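Local coordinates for protein Csm3 (Thermoplasma volcanium, PDB 6AE2) that probably binds CRISPR RNA as a RAMP-family subunit of the type III-A Csm effector complex and probably acts as the endonuclease that cuts target RNA, at residues Asp57-Tyr65 against Pro164-Arg172; Lys84-Glu92 against Asp103-Tyr111. All blocks are in the same frame, centred on the assembly; numbering follows the deposited sequence.

How the interactions relate
The two contacts lie in one RAMP-family chain, their centres 27 Å apart and their nearest atoms about 13 Å apart, so they do not touch. Along the sequence, interaction 2 is nested inside the loop that interaction 1 closes: residues 57-65 come first, then 84-92 and 103-111, and 164-172 last. Interaction 1 joins the lead-in to strand 62-67, an outermost strand of the six-stranded antiparallel sheet, to strand 166-170 of a separate two-stranded sheet. Interaction 2 pairs helices 80-93 and 104-109, which follow the hairpin of strands 62-67 and 71-78. One contact thus ties an accessory strand to the sheet's margin, while the other is built within a helical layer.

Interaction 1: residues Asp57-Tyr65 against Pro164-Arg172; sequences DSPVITTKY and PRFIERVRR
Glu168, on strand 166-170, reaches across to the chain that leads into strand 62-67, and its side chain can be followed atom by atom. Glu168 CB points toward Ser58-Val60 and lies 3.7 Å from Ser58 O. CG, anti to its own carbonyl carbon (chi1 -77°), passes beside Pro59 CA, and the extended chain then brings CD against Pro59 CA and CB. At the tip Glu168 OE1 accepts a hydrogen bond from Val60 N at 3.1 Å, with the N-H arriving from above the carboxylate plane. Glu168 OE2 lies 3.8 Å from Pro59 CB. The backbones run nearly parallel here and form a single beta bridge, Ser58 with Ile167: Ser58 N donates to Phe166 O (3.3 Å), and Glu168 N donates to Ser58 O (3.2 Å) in an almost straight bond of 174°. Asp57 CA also lies near Phe166 O, as a CA-H...O contact. Val60 lies against the Glu168 backbone, its side chain crossing that of Glu168 obliquely, and Ser58 OG faces Ile167 CG2 at 3.6 Å. On its other edge strand 166-170 pairs with strand 147-151, and Arg169 forms a salt bridge with Asp129 of the second subunit. The pairing amounts to one bridge; beyond it the Glu168 carboxylate takes the N-H of Val60, where a continuing parallel ladder would use the carbonyl of Glu168, which is instead hydrogen-bonded to His43 ND1.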
loop_
_atom_site.group_PDB
_atom_site.type_symbol
_atom_site.label_atom_id
_atom_site.label_comp_id
_atom_site.label_asym_id
_atom_site.label_seq_id
_atom_site.Cartn_x
_atom_site.Cartn_y
_atom_site.Cartn_z
ATOM N N ASP A 57 5.135 5.155 19.884
ATOM C CA ASP A 57 5.342 6.252 18.945
ATOM C C ASP A 57 6.581 6.021 18.082
ATOM O O ASP A 57 7.687 5.866 18.599
ATOM C CB ASP A 57 5.461 7.584 19.692
ATOM C CG ASP A 57 4.988 8.765 18.861
ATOM O OD1 ASP A 57 5.154 8.732 17.623
ATOM O OD2 ASP A 57 4.451 9.730 19.447
ATOM N N SER A 58 6.388 5.998 16.763
ATOM C CA SER A 58 7.496 5.819 15.835
ATOM C C SER A 58 7.334 6.749 14.638
ATOM O O SER A 58 6.385 6.603 13.857
ATOM C CB SER A 58 7.588 4.362 15.379
ATOM O OG SER A 58 6.370 3.930 14.804
ATOM N N PRO A 59 8.230 7.715 14.464
ATOM C CA PRO A 59 8.108 8.647 13.342
ATOM C C PRO A 59 8.722 8.080 12.070
ATOM O O PRO A 59 9.493 7.119 12.088
ATOM C CB PRO A 59 8.888 9.873 13.827
ATOM C CG PRO A 59 9.961 9.288 14.681
ATOM C CD PRO A 59 9.369 8.052 15.336
ATOM N N VAL A 60 8.358 8.697 10.953
ATOM C CA VAL A 60 8.921 8.323 9.667
ATOM C C VAL A 60 10.195 9.124 9.439
ATOM O O VAL A 60 10.410 10.185 10.031
ATOM C CB VAL A 60 7.923 8.533 8.514
ATOM C CG1 VAL A 60 6.717 7.621 8.678
ATOM C CG2 VAL A 60 7.500 9.976 8.452
ATOM N N ILE A 61 11.056 8.606 8.564
ATOM C CA ILE A 61 12.329 9.259 8.289
ATOM C C ILE A 61 12.078 10.550 7.519
ATOM O O ILE A 61 11.255 10.598 6.596
ATOM C CB ILE A 61 13.267 8.302 7.535
ATOM C CG1 ILE A 61 14.704 8.826 7.548
ATOM C CG2 ILE A 61 12.779 8.039 6.110
ATOM C CD1 ILE A 61 15.724 7.789 7.121
ATOM N N THR A 62 12.765 11.618 7.918
ATOM C CA THR A 62 12.557 12.934 7.332
ATOM C C THR A 62 13.896 13.597 7.033
ATOM O O THR A 62 14.955 13.162 7.495
ATOM C CB THR A 62 11.728 13.842 8.255
ATOM O OG1 THR A 62 12.428 14.045 9.488
ATOM C CG2 THR A 62 10.369 13.226 8.545
ATOM N N THR A 63 13.830 14.666 6.243
ATOM C CA THR A 63 14.974 15.529 5.992
ATOM C C THR A 63 14.464 16.944 5.757
ATOM O O THR A 63 13.267 17.171 5.566
ATOM C CB THR A 63 15.807 15.038 4.804
ATOM O OG1 THR A 63 17.048 15.751 4.766
ATOM C CG2 THR A 63 15.063 15.264 3.498
ATOM N N LYS A 64 15.387 17.900 5.771
ATOM C CA LYS A 64 15.007 19.302 5.661
ATOM C C LYS A 64 14.607 19.652 4.231
ATOM O O LYS A 64 15.329 19.348 3.276
ATOM C CB LYS A 64 16.155 20.202 6.116
ATOM C CG LYS A 64 15.907 21.679 5.848
ATOM C CD LYS A 64 17.040 22.554 6.361
ATOM C CE LYS A 64 16.961 23.957 5.767
ATOM N NZ LYS A 64 17.938 24.895 6.394
ATOM N N TYR A 65 13.447 20.289 4.091
ATOM C CA TYR A 65 13.028 20.932 2.855
ATOM C C TYR A 65 12.947 22.433 3.083
ATOM O O TYR A 65 12.684 22.894 4.198
ATOM C CB TYR A 65 11.655 20.442 2.371
ATOM C CG TYR A 65 11.576 19.002 1.913
ATOM C CD1 TYR A 65 11.818 17.952 2.791
ATOM C CD2 TYR A 65 11.224 18.692 0.604
ATOM C CE1 TYR A 65 11.727 16.635 2.375
ATOM C CE2 TYR A 65 11.134 17.378 0.178
ATOM C CZ TYR A 65 11.385 16.353 1.068
ATOM O OH TYR A 65 11.294 15.044 0.650
ATOM N N PRO A 164 -1.426 0.335 22.239
ATOM C CA PRO A 164 -2.005 1.515 21.588
ATOM C C PRO A 164 -0.960 2.577 21.259
ATOM O O PRO A 164 -1.091 3.722 21.695
ATOM C CB PRO A 164 -3.002 2.035 22.628
ATOM C CG PRO A 164 -3.352 0.839 23.442
ATOM C CD PRO A 164 -2.100 0.020 23.510
ATOM N N ARG A 165 0.064 2.199 20.501
ATOM C CA ARG A 165 1.087 3.145 20.088
ATOM C C ARG A 165 0.607 3.956 18.886
ATOM O O ARG A 165 -0.388 3.627 18.235
ATOM C CB ARG A 165 2.392 2.418 19.764
ATOM C CG ARG A 165 2.245 1.290 18.759
ATOM C CD ARG A 165 3.312 0.228 18.972
ATOM N NE ARG A 165 4.654 0.802 18.998
ATOM C CZ ARG A 165 5.423 0.952 17.924
ATOM N NH1 ARG A 165 4.985 0.568 16.733
ATOM N NH2 ARG A 165 6.632 1.485 18.042
ATOM N N PHE A 166 1.334 5.030 18.590
ATOM C CA PHE A 166 0.954 5.982 17.549
ATOM C C PHE A 166 2.040 6.003 16.482
ATOM O O PHE A 166 3.167 6.431 16.744
ATOM C CB PHE A 166 0.733 7.372 18.142
ATOM C CG PHE A 166 -0.355 7.415 19.174
ATOM C CD1 PHE A 166 -0.090 7.096 20.497
ATOM C CD2 PHE A 166 -1.646 7.761 18.819
ATOM C CE1 PHE A 166 -1.093 7.130 21.445
ATOM C CE2 PHE A 166 -2.653 7.797 19.763
ATOM C CZ PHE A 166 -2.376 7.481 21.078
ATOM N N ILE A 167 1.694 5.557 15.279
ATOM C CA ILE A 167 2.645 5.398 14.188
ATOM C C ILE A 167 2.397 6.481 13.148
ATOM O O ILE A 167 1.249 6.759 12.785
ATOM C CB ILE A 167 2.539 3.993 13.564
ATOM C CG1 ILE A 167 2.643 2.925 14.656
ATOM C CG2 ILE A 167 3.609 3.795 12.500
ATOM C CD1 ILE A 167 2.835 1.522 14.128
ATOM N N GLU A 168 3.478 7.094 12.676
ATOM C CA GLU A 168 3.390 8.088 11.619
ATOM C C GLU A 168 3.336 7.409 10.257
ATOM O O GLU A 168 3.962 6.369 10.033
ATOM C CB GLU A 168 4.587 9.038 11.672
ATOM C CG GLU A 168 4.507 10.098 12.755
ATOM C CD GLU A 168 5.633 11.107 12.653
ATOM O OE1 GLU A 168 6.453 10.990 11.717
ATOM O OE2 GLU A 168 5.703 12.011 13.514
ATOM N N ARG A 169 2.566 8.003 9.348
ATOM C CA ARG A 169 2.476 7.532 7.973
ATOM C C ARG A 169 2.385 8.726 7.035
ATOM O O ARG A 169 1.886 9.793 7.404
ATOM C CB ARG A 169 1.264 6.616 7.730
ATOM C CG ARG A 169 0.966 5.614 8.830
ATOM C CD ARG A 169 -0.483 5.179 8.778
ATOM N NE ARG A 169 -0.698 4.117 7.801
ATOM C CZ ARG A 169 -1.887 3.776 7.321
ATOM N NH1 ARG A 169 -2.977 4.418 7.722
ATOM N NH2 ARG A 169 -1.987 2.795 6.435
ATOM N N VAL A 170 2.874 8.532 5.815
ATOM C CA VAL A 170 2.723 9.516 4.752
ATOM C C VAL A 170 1.380 9.259 4.084
ATOM O O VAL A 170 1.151 8.175 3.536
ATOM C CB VAL A 170 3.877 9.426 3.743
ATOM C CG1 VAL A 170 3.792 10.563 2.748
ATOM C CG2 VAL A 170 5.219 9.440 4.464
ATOM N N ARG A 171 0.489 10.246 4.142
ATOM C CA ARG A 171 -0.890 10.029 3.738
ATOM C C ARG A 171 -0.977 9.669 2.257
ATOM O O ARG A 171 -0.089 9.970 1.457
ATOM C CB ARG A 171 -1.743 11.263 4.039
ATOM C CG ARG A 171 -1.562 12.426 3.075
ATOM C CD ARG A 171 -2.288 13.659 3.589
ATOM N NE ARG A 171 -1.888 14.879 2.894
ATOM C CZ ARG A 171 -2.470 16.063 3.067
ATOM N NH1 ARG A 171 -3.480 16.190 3.918
ATOM N NH2 ARG A 171 -2.041 17.120 2.393
ATOM N N ARG A 172 -2.063 8.985 1.908
ATOM C CA ARG A 172 -2.312 8.609 0.524
ATOM C C ARG A 172 -2.371 9.844 -0.364
ATOM O O ARG A 172 -2.968 10.861 -0.003
ATOM C CB ARG A 172 -3.620 7.819 0.444
ATOM C CG ARG A 172 -4.415 7.953 -0.846
ATOM C CD ARG A 172 -5.834 7.443 -0.605
ATOM N NE ARG A 172 -6.626 7.266 -1.819
ATOM C CZ ARG A 172 -6.556 6.194 -2.601
ATOM N NH1 ARG A 172 -5.721 5.211 -2.298
ATOM N NH2 ARG A 172 -7.318 6.102 -3.684
#

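Interaction 2: residues Lys84-Glu92 against Asp103-Tyr111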
loop_
_atom_site.group_PDB
_atom_site.type_symbol
_atom_site.label_atom_id
_atom_site.label_comp_id
_atom_site.label_asym_id
_atom_site.label_seq_id
_atom_site.Cartn_x
_atom_site.Cartn_y
_atom_site.Cartn_z
ATOM N N LYS A 84 15.247 -0.076 -3.541
ATOM C CA LYS A 84 16.142 -1.074 -4.116
ATOM C C LYS A 84 16.146 -2.353 -3.288
ATOM O O LYS A 84 16.090 -3.461 -3.835
ATOM C CB LYS A 84 17.551 -0.501 -4.230
ATOM C CG LYS A 84 18.439 -1.233 -5.220
ATOM C CD LYS A 84 19.878 -0.758 -5.129
ATOM C CE LYS A 84 20.766 -1.526 -6.091
ATOM N NZ LYS A 84 22.200 -1.164 -5.935
ATOM N N GLY A 85 16.209 -2.217 -1.963
ATOM C CA GLY A 85 16.208 -3.395 -1.111
ATOM C C GLY A 85 14.912 -4.180 -1.199
ATOM O O GLY A 85 14.920 -5.413 -1.182
ATOM N N LYS A 86 13.783 -3.479 -1.301
ATOM C CA LYS A 86 12.499 -4.165 -1.383
ATOM C C LYS A 86 12.333 -4.851 -2.734
ATOM O O LYS A 86 11.916 -6.013 -2.802
ATOM C CB LYS A 86 11.355 -3.183 -1.128
ATOM C CG LYS A 86 9.987 -3.839 -1.064
ATOM C CD LYS A 86 10.020 -5.061 -0.161
ATOM C CE LYS A 86 8.665 -5.740 -0.088
ATOM N NZ LYS A 86 8.319 -6.121 1.310
ATOM N N ILE A 87 12.658 -4.147 -3.821
ATOM C CA ILE A 87 12.542 -4.745 -5.149
ATOM C C ILE A 87 13.467 -5.947 -5.270
ATOM O O ILE A 87 13.092 -6.986 -5.827
ATOM C CB ILE A 87 12.832 -3.697 -6.241
ATOM C CG1 ILE A 87 11.761 -2.605 -6.245
ATOM C CG2 ILE A 87 12.912 -4.353 -7.612
ATOM C CD1 ILE A 87 12.071 -1.468 -7.196
ATOM N N ARG A 88 14.687 -5.830 -4.737
ATOM C CA ARG A 88 15.637 -6.935 -4.815
ATOM C C ARG A 88 15.115 -8.155 -4.065
ATOM O O ARG A 88 15.133 -9.275 -4.590
ATOM C CB ARG A 88 16.994 -6.505 -4.259
ATOM C CG ARG A 88 18.149 -7.351 -4.764
ATOM C CD ARG A 88 19.141 -7.676 -3.659
ATOM N NE ARG A 88 20.156 -8.621 -4.117
ATOM C CZ ARG A 88 21.367 -8.274 -4.541
ATOM N NH1 ARG A 88 21.725 -6.997 -4.563
ATOM N NH2 ARG A 88 22.222 -9.204 -4.943
ATOM N N SER A 89 14.635 -7.953 -2.834
ATOM C CA SER A 89 14.117 -9.069 -2.050
ATOM C C SER A 89 12.925 -9.728 -2.728
ATOM O O SER A 89 12.754 -10.949 -2.630
ATOM C CB SER A 89 13.736 -8.595 -0.649
ATOM O OG SER A 89 12.550 -7.819 -0.680
ATOM N N LEU A 90 12.098 -8.944 -3.427
ATOM C CA LEU A 90 10.939 -9.512 -4.109
ATOM C C LEU A 90 11.358 -10.389 -5.282
ATOM O O LEU A 90 10.753 -11.440 -5.526
ATOM C CB LEU A 90 10.011 -8.395 -4.582
ATOM C CG LEU A 90 9.237 -7.656 -3.487
ATOM C CD1 LEU A 90 8.851 -6.270 -3.959
ATOM C CD2 LEU A 90 8.008 -8.444 -3.076
ATOM N N LEU A 91 12.390 -9.975 -6.022
ATOM C CA LEU A 91 12.861 -10.792 -7.136
ATOM C C LEU A 91 13.537 -12.062 -6.637
ATOM O O LEU A 91 13.415 -13.122 -7.261
ATOM C CB LEU A 91 13.806 -9.982 -8.019
ATOM C CG LEU A 91 13.158 -8.837 -8.799
ATOM C CD1 LEU A 91 14.177 -7.747 -9.110
ATOM C CD2 LEU A 91 12.504 -9.353 -10.072
ATOM N N GLU A 92 14.247 -11.977 -5.512
ATOM C CA GLU A 92 14.837 -13.169 -4.919
ATOM C C GLU A 92 13.781 -14.106 -4.348
ATOM O O GLU A 92 14.045 -15.305 -4.208
ATOM C CB GLU A 92 15.838 -12.775 -3.831
ATOM C CG GLU A 92 17.086 -12.096 -4.369
ATOM C CD GLU A 92 17.838 -11.321 -3.306
ATOM O OE1 GLU A 92 17.188 -10.799 -2.375
ATOM O OE2 GLU A 92 19.081 -11.229 -3.404
ATOM N N ASP A 103 22.324 -14.763 -13.396
ATOM C CA ASP A 103 21.906 -13.994 -12.225
ATOM C C ASP A 103 21.923 -12.512 -12.587
ATOM O O ASP A 103 22.820 -11.750 -12.216
ATOM C CB ASP A 103 22.807 -14.302 -11.035
ATOM C CG ASP A 103 22.166 -13.945 -9.708
ATOM O OD1 ASP A 103 21.067 -13.349 -9.713
ATOM O OD2 ASP A 103 22.762 -14.261 -8.657
ATOM N N ILE A 104 20.899 -12.100 -13.339
ATOM C CA ILE A 104 20.774 -10.695 -13.706
ATOM C C ILE A 104 20.444 -9.849 -12.483
ATOM O O ILE A 104 20.810 -8.668 -12.419
ATOM C CB ILE A 104 19.722 -10.529 -14.819
ATOM C CG1 ILE A 104 19.661 -9.075 -15.296
ATOM C CG2 ILE A 104 18.355 -11.011 -14.348
ATOM C CD1 ILE A 104 19.104 -8.917 -16.692
ATOM N N VAL A 105 19.761 -10.432 -11.495
ATOM C CA VAL A 105 19.461 -9.709 -10.262
ATOM C C VAL A 105 20.751 -9.285 -9.575
ATOM O O VAL A 105 20.935 -8.112 -9.226
ATOM C CB VAL A 105 18.585 -10.571 -9.334
ATOM C CG1 VAL A 105 18.559 -9.990 -7.927
ATOM C CG2 VAL A 105 17.178 -10.694 -9.894
ATOM N N SER A 106 21.667 -10.236 -9.376
ATOM C CA SER A 106 22.960 -9.910 -8.784
ATOM C C SER A 106 23.725 -8.923 -9.656
ATOM O O SER A 106 24.283 -7.939 -9.157
ATOM C CB SER A 106 23.778 -11.186 -8.573
ATOM O OG SER A 106 23.530 -11.767 -7.304
ATOM N N LYS A 107 23.752 -9.167 -10.971
ATOM C CA LYS A 107 24.527 -8.316 -11.867
ATOM C C LYS A 107 24.025 -6.877 -11.859
ATOM O O LYS A 107 24.817 -5.943 -12.031
ATOM C CB LYS A 107 24.493 -8.882 -13.285
ATOM C CG LYS A 107 25.675 -8.463 -14.143
ATOM C CD LYS A 107 26.992 -8.750 -13.440
ATOM C CE LYS A 107 28.178 -8.298 -14.276
ATOM N NZ LYS A 107 29.048 -9.441 -14.667
ATOM N N MET A 108 22.723 -6.675 -11.656
ATOM C CA MET A 108 22.153 -5.333 -11.617
ATOM C C MET A 108 22.250 -4.721 -10.222
ATOM O O MET A 108 22.841 -3.653 -10.042
ATOM C CB MET A 108 20.694 -5.369 -12.083
ATOM C CG MET A 108 20.514 -5.299 -13.588
ATOM S SD MET A 108 18.809 -4.942 -14.048
ATOM C CE MET A 108 18.637 -3.262 -13.450
ATOM N N PHE A 109 21.673 -5.393 -9.227
ATOM C CA PHE A 109 21.590 -4.852 -7.877
ATOM C C PHE A 109 22.873 -5.039 -7.074
ATOM O O PHE A 109 22.973 -4.497 -5.968
ATOM C CB PHE A 109 20.411 -5.487 -7.133
ATOM C CG PHE A 109 19.070 -5.198 -7.759
ATOM C CD1 PHE A 109 18.662 -5.863 -8.906
ATOM C CD2 PHE A 109 18.217 -4.262 -7.198
ATOM C CE1 PHE A 109 17.432 -5.597 -9.481
ATOM C CE2 PHE A 109 16.985 -3.993 -7.768
ATOM C CZ PHE A 109 16.593 -4.661 -8.910
ATOM N N GLY A 110 23.843 -5.778 -7.590
ATOM C CA GLY A 110 25.119 -5.924 -6.919
ATOM C C GLY A 110 25.270 -7.272 -6.238
ATOM O O GLY A 110 24.305 -7.867 -5.743
ATOM N N TYR A 111 26.505 -7.763 -6.206
ATOM C CA TYR A 111 26.821 -9.017 -5.531
ATOM C C TYR A 111 27.083 -8.780 -4.046
ATOM O O TYR A 111 27.336 -9.718 -3.290
ATOM C CB TYR A 111 28.033 -9.689 -6.179
ATOM C CG TYR A 111 27.754 -10.296 -7.538
ATOM C CD1 TYR A 111 27.761 -9.514 -8.686
ATOM C CD2 TYR A 111 27.485 -11.653 -7.672
ATOM C CE1 TYR A 111 27.508 -10.066 -9.931
ATOM C CE2 TYR A 111 27.231 -12.214 -8.911
ATOM C CZ TYR A 111 27.243 -11.416 -10.038
ATOM O OH TYR A 111 26.989 -11.970 -11.273
#
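Phe109 pushes its ring into helix 84-92 as a knob in the hole formed by Lys84, Ile87, Arg88 and Leu91, in an antiparallel helix pair whose axes are 10.8 Å apart at an angle of 168°. Lys84 CG meets the ring at its edge, 3.6 Å from Phe109 CD2. Ile87 CG2 and Leu91 CD1 approach obliquely around the far end, each 3.9 Å from Phe109 CZ, their side chains crossing that of Phe109 at about a right angle. One turn earlier on the short helix, Val105 CG2 packs on Leu91 CB at 3.9 Å. Leu125 of strand 125-132 also touches Phe109, setting the pair against the large sheet of the RAMP fold. Arg88 runs past Phe109 in the opposite direction, its guanidinium plane 64° from the ring. Its CG starts anti to the backbone N (chi1 -158°), and a bend at chi2 carries the group out to the C-terminal end of the short helix. There Gly110, with positive phi, leaves the helix, and its carbonyl O is gripped end-on. A salt bridge from Arg88 NE to Glu92 OE2, one turn further along the same helix, at 2.9 Å, holds the guanidinium from its NE side. Gly110 O lies close to the guanidinium plane, where Arg88 NH1 donates to it at 3.0 Å and Arg88 NH2 at 2.6 Å, the latter nearly along the C=O axis.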